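Local coordinates for lipoprotein (PDB 3CX3) that binds a zinc ion and, as a lipoprotein related to the solute-binding components of ABC transporters, probably takes part in zinc uptake by pneumococci, at residues T165-P170 with N271-M276; S188-A191 with G195-Q198. All coordinates share one frame; numbering follows the deposited sequence.

Contact 1 of 2, residues T165-P170 with N271-M276; sequences TKKFQP and NLEENM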
loop_
_atom_site.group_PDB
_atom_site.type_symbol
_atom_site.label_atom_id
_atom_site.label_comp_id
_atom_site.label_asym_id
_atom_site.label_seq_id
_atom_site.Cartn_x
_atom_site.Cartn_y
_atom_site.Cartn_z
ATOM N N THR A 165 15.420 -4.983 -1.567
ATOM C CA THR A 165 16.018 -4.562 -0.277
ATOM C C THR A 165 17.546 -4.533 -0.320
ATOM O O THR A 165 18.161 -3.658 0.284
ATOM C CB THR A 165 15.581 -5.478 0.918
ATOM O OG1 THR A 165 14.157 -5.490 1.040
ATOM C CG2 THR A 165 16.159 -4.983 2.241
ATOM N N LYS A 166 18.138 -5.499 -1.020
ATOM C CA LYS A 166 19.599 -5.608 -1.181
ATOM C C LYS A 166 20.202 -4.559 -2.111
ATOM O O LYS A 166 21.212 -3.925 -1.780
ATOM C CB LYS A 166 19.994 -6.993 -1.694
ATOM C CG LYS A 166 20.599 -7.871 -0.646
ATOM C CD LYS A 166 19.621 -8.897 -0.161
ATOM C CE LYS A 166 20.334 -10.207 0.116
ATOM N NZ LYS A 166 21.200 -10.618 -1.039
ATOM N N LYS A 167 19.594 -4.397 -3.283
ATOM C CA LYS A 167 20.017 -3.377 -4.226
ATOM C C LYS A 167 20.017 -2.027 -3.521
ATOM O O LYS A 167 20.994 -1.285 -3.606
ATOM C CB LYS A 167 19.098 -3.375 -5.452
ATOM C CG LYS A 167 19.491 -2.448 -6.603
ATOM C CD LYS A 167 18.598 -2.733 -7.809
ATOM C CE LYS A 167 18.501 -1.548 -8.736
ATOM N NZ LYS A 167 19.598 -1.575 -9.732
ATOM N N PHE A 168 18.953 -1.757 -2.769
ATOM C CA PHE A 168 18.740 -0.450 -2.154
ATOM C C PHE A 168 19.353 -0.152 -0.781
ATOM O O PHE A 168 19.531 1.015 -0.431
ATOM C CB PHE A 168 17.247 -0.122 -2.145
ATOM C CG PHE A 168 16.780 0.459 -3.425
ATOM C CD1 PHE A 168 16.824 1.828 -3.632
ATOM C CD2 PHE A 168 16.357 -0.363 -4.457
ATOM C CE1 PHE A 168 16.420 2.369 -4.839
ATOM C CE2 PHE A 168 15.941 0.180 -5.667
ATOM C CZ PHE A 168 15.974 1.542 -5.849
ATOM N N GLN A 169 19.677 -1.177 0.002
ATOM C CA GLN A 169 20.227 -0.917 1.330
ATOM C C GLN A 169 21.459 -0.004 1.268
ATOM O O GLN A 169 21.531 0.959 2.033
ATOM C CB GLN A 169 20.481 -2.213 2.116
ATOM C CG GLN A 169 20.772 -2.012 3.606
ATOM C CD GLN A 169 19.706 -1.186 4.346
ATOM O OE1 GLN A 169 19.645 0.039 4.219
ATOM N NE2 GLN A 169 18.889 -1.861 5.147
ATOM N N PRO A 170 22.424 -0.293 0.359
ATOM C CA PRO A 170 23.564 0.614 0.183
ATOM C C PRO A 170 23.186 2.027 -0.245
ATOM O O PRO A 170 23.692 2.979 0.344
ATOM C CB PRO A 170 24.405 -0.081 -0.894
ATOM C CG PRO A 170 24.060 -1.514 -0.730
ATOM C CD PRO A 170 22.578 -1.478 -0.501
ATOM N N ASN A 271 6.900 -1.185 -9.667
ATOM C CA ASN A 271 6.395 0.129 -9.214
ATOM C C ASN A 271 6.933 0.570 -7.842
ATOM O O ASN A 271 7.218 1.767 -7.622
ATOM C CB ASN A 271 4.862 0.155 -9.156
ATOM C CG ASN A 271 4.210 0.305 -10.516
ATOM O OD1 ASN A 271 4.351 1.328 -11.195
ATOM N ND2 ASN A 271 3.442 -0.703 -10.897
ATOM N N LEU A 272 7.027 -0.387 -6.911
ATOM C CA LEU A 272 7.672 -0.135 -5.626
ATOM C C LEU A 272 9.093 0.359 -5.879
ATOM O O LEU A 272 9.471 1.445 -5.427
ATOM C CB LEU A 272 7.654 -1.391 -4.741
ATOM C CG LEU A 272 8.190 -1.367 -3.301
ATOM C CD1 LEU A 272 7.667 -0.213 -2.448
ATOM C CD2 LEU A 272 7.866 -2.669 -2.638
ATOM N N GLU A 273 9.852 -0.423 -6.648
ATOM C CA GLU A 273 11.211 -0.070 -6.998
ATOM C C GLU A 273 11.306 1.297 -7.653
ATOM O O GLU A 273 12.235 2.064 -7.346
ATOM C CB GLU A 273 11.840 -1.130 -7.909
ATOM C CG GLU A 273 13.120 -0.677 -8.600
ATOM C CD GLU A 273 14.095 -1.815 -8.892
ATOM O OE1 GLU A 273 15.317 -1.541 -9.006
ATOM O OE2 GLU A 273 13.654 -2.975 -9.002
ATOM N N GLU A 274 10.380 1.609 -8.562
ATOM C CA GLU A 274 10.446 2.892 -9.275
ATOM C C GLU A 274 10.366 4.088 -8.312
ATOM O O GLU A 274 11.115 5.049 -8.434
ATOM C CB GLU A 274 9.376 3.000 -10.352
ATOM C CG GLU A 274 9.233 4.424 -10.862
ATOM C CD GLU A 274 8.336 4.546 -12.062
ATOM O OE1 GLU A 274 8.798 5.135 -13.070
ATOM O OE2 GLU A 274 7.181 4.057 -12.003
ATOM N N ASN A 275 9.457 4.022 -7.350
ATOM C CA ASN A 275 9.386 5.066 -6.342
ATOM C C ASN A 275 10.542 4.964 -5.363
ATOM O O ASN A 275 10.923 5.953 -4.752
ATOM C CB ASN A 275 8.036 5.047 -5.633
ATOM C CG ASN A 275 6.887 5.296 -6.587
ATOM O OD1 ASN A 275 6.699 6.416 -7.080
ATOM N ND2 ASN A 275 6.121 4.245 -6.872
HETATM N N MSE A 276 11.131 3.782 -5.239
HETATM C CA MSE A 276 12.342 3.658 -4.442
HETATM C C MSE A 276 13.531 4.345 -5.095
HETATM O O MSE A 276 14.372 4.902 -4.383
HETATM C CB MSE A 276 12.628 2.212 -4.099
HETATM C CG MSE A 276 11.661 1.696 -3.071
HETATM SE SE MSE A 276 11.918 -0.168 -2.692
HETATM C CE MSE A 276 13.594 -0.084 -1.697
#

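Contact 2 of 2, residues S188-A191 with G195-Q198; sequences SYLA and GLNQ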
loop_
_atom_site.group_PDB
_atom_site.type_symbol
_atom_site.label_atom_id
_atom_site.label_comp_id
_atom_site.label_asym_id
_atom_site.label_seq_id
_atom_site.Cartn_x
_atom_site.Cartn_y
_atom_site.Cartn_z
ATOM N N SER A 188 6.266 5.108 6.351
ATOM C CA SER A 188 6.778 4.898 7.689
ATOM C C SER A 188 7.526 3.566 7.817
ATOM O O SER A 188 8.417 3.432 8.656
ATOM C CB SER A 188 5.604 4.987 8.677
ATOM O OG SER A 188 5.929 4.544 9.989
ATOM N N TYR A 189 7.165 2.609 6.957
ATOM C CA TYR A 189 7.639 1.239 7.006
ATOM C C TYR A 189 8.817 1.098 6.090
ATOM O O TYR A 189 9.781 0.375 6.401
ATOM C CB TYR A 189 6.548 0.267 6.524
ATOM C CG TYR A 189 5.536 -0.076 7.570
ATOM C CD1 TYR A 189 5.759 -1.111 8.470
ATOM C CD2 TYR A 189 4.354 0.644 7.671
ATOM C CE1 TYR A 189 4.831 -1.415 9.430
ATOM C CE2 TYR A 189 3.416 0.351 8.628
ATOM C CZ TYR A 189 3.656 -0.674 9.503
ATOM O OH TYR A 189 2.710 -0.963 10.449
ATOM N N LEU A 190 8.715 1.742 4.931
ATOM C CA LEU A 190 9.851 1.879 4.043
ATOM C C LEU A 190 10.964 2.566 4.823
ATOM O O LEU A 190 11.935 1.922 5.199
ATOM C CB LEU A 190 9.477 2.669 2.781
ATOM C CG LEU A 190 10.464 2.648 1.598
ATOM C CD1 LEU A 190 9.780 3.095 0.299
ATOM C CD2 LEU A 190 11.689 3.529 1.900
ATOM N N ALA A 191 10.782 3.851 5.115
ATOM C CA ALA A 191 11.772 4.652 5.841
ATOM C C ALA A 191 12.534 3.885 6.932
ATOM O O ALA A 191 13.770 3.976 7.015
ATOM C CB ALA A 191 11.112 5.888 6.438
ATOM N N GLY A 195 16.713 3.082 7.534
ATOM C CA GLY A 195 17.424 4.025 8.391
ATOM C C GLY A 195 16.947 5.452 8.226
ATOM O O GLY A 195 17.241 6.312 9.057
ATOM N N LEU A 196 16.215 5.705 7.141
ATOM C CA LEU A 196 15.590 6.990 6.909
ATOM C C LEU A 196 14.540 7.262 7.979
ATOM O O LEU A 196 14.079 6.342 8.670
ATOM C CB LEU A 196 14.905 6.999 5.545
ATOM C CG LEU A 196 15.670 6.462 4.332
ATOM C CD1 LEU A 196 14.701 6.278 3.184
ATOM C CD2 LEU A 196 16.817 7.391 3.930
ATOM N N ASN A 197 14.186 8.538 8.123
ATOM C CA ASN A 197 13.004 8.922 8.877
ATOM C C ASN A 197 12.146 9.843 8.020
ATOM O O ASN A 197 12.670 10.679 7.291
ATOM C CB ASN A 197 13.357 9.555 10.223
ATOM C CG ASN A 197 13.885 10.950 10.089
ATOM O OD1 ASN A 197 14.991 11.161 9.596
ATOM N ND2 ASN A 197 13.097 11.926 10.539
ATOM N N GLN A 198 10.837 9.654 8.092
ATOM C CA GLN A 198 9.921 10.460 7.297
ATOM C C GLN A 198 9.051 11.402 8.095
ATOM O O GLN A 198 8.954 11.312 9.313
ATOM C CB GLN A 198 9.024 9.576 6.408
ATOM C CG GLN A 198 8.334 8.450 7.112
ATOM C CD GLN A 198 7.121 8.887 7.878
ATOM O OE1 GLN A 198 6.199 9.498 7.327
ATOM N NE2 GLN A 198 7.089 8.543 9.158
HETATM O O HOH W 1 5.171 7.630 11.415
#

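Contact 1 of 2, residues T165-P170 with N271-M276
Selenomethionine Met276 wraps its side chain across one face of the Phe168 ring, and this pair carries most of a contact between two nearly parallel helices whose local axes come no closer than 11.6 Å. Helix 147-173, the long helix joining the two lobes in zinc-binding ABC-transporter proteins of this family, meets helix 268-281 near the second sheet. CB of Met276 makes a CH-pi contact 4.0 Å from the ring centroid, displaced toward the rim, and CE1 of Phe168 comes 3.3 Å from the backbone O of Met276. The selenium lies farther off, 5.0 Å from the Phe168 centroid, as a long Met-aromatic contact. A bend at the last torsion (chi3 72°) brings the terminal methyl back to the base of the phenylalanine, CE of Met276 being 3.7 Å from CG of Phe168.

Glu273, one turn earlier, reaches the ring from its edge. Its chain is extended, and OE1 of Glu273 lies in the ring plane 3.8 Å from CE2 of Phe168; ring and carboxylate planes stand 78° apart. The same OE1 lies 3.2 Å from CE of Lys167, whereas NZ of Lys167 is 4.3 Å from it, beyond a salt bridge. The helices are thus joined through a buried aromatic-selenoether core, and the charges at its margin probably add a modest attraction, with the carboxylate oxygen toward the positive rim of the ring.

Contact 2 of 2, residues S188-A191 with G195-Q198
Ala191 meets Leu196 and Gln198 where the polypeptide leaves the short helix 188-193 and turns back into strand 198-200, the return from helix to strand in a beta-alpha-beta crossover that runs from 180-182 through helix 188-193 to 198-200. The methyl CB of Ala191 lies 3.8 Å from CG of Gln198 and 4.1 Å from CB of Leu196. Leu190 adds a looser apolar touch, its CD2 being 4.3 Å from CD1 of Leu196.

The backbone is closely folded here. The carbonyl O of Ala191 faces the turn, with N of Gly195 3.1 Å away, but the angle is too poor for a hydrogen bond. O of Ala191 also lies 2.9 Å from O of Leu196, an approach of two acceptors that is not a bond. Gly195 takes a positive phi (76°), and Leu196 then directs its side chain back toward the helix.

Gln198 extends the contact to the first turn of the helix. Its CG sits between the backbone N and the carbonyl carbon (chi1 50°), and a second bend at chi2 carries the amide alongside Ser188, where NE2 of Gln198 approaches CB of Ser188.

In the next shell, Phe180 of the neighbouring strand packs against Ala191, Leu196 and Gln198, and backbone bonds between Asn197 and Phe180 tie the incoming segment to the sheet. Leu279 of helix 268-281 touches both leucines. The hydroxyl of Ser188 has its stronger polar partner in Glu97, and the Ser188 side chain is about 10 Å from the zinc ion, which His184 helps to bind. A water molecule bridges the two segments weakly: it accepts from NE2 of Gln198 at 3.1 Å and donates to OG of Ser188.

From the N terminus, the first sheet precedes both contacts, and the chain then enters the long helix 147-173, where contact 1 begins. It continues through strand 180-182 and zinc ligand His184 into helix 188-193; contact 2 closes a tight turn from that helix to the edge strand 198-200. The last two strands of the second sheet, 230-232 and 252-254, follow before helix 268-281 completes contact 1. Contact 2 is therefore nested inside the large loop closed by contact 1. Their centres are 13 Å apart, and they meet directly where CG of Met276 packs 4.1 Å from CD1 of Leu190, joining helix 268-281 to the crossover helix 188-193.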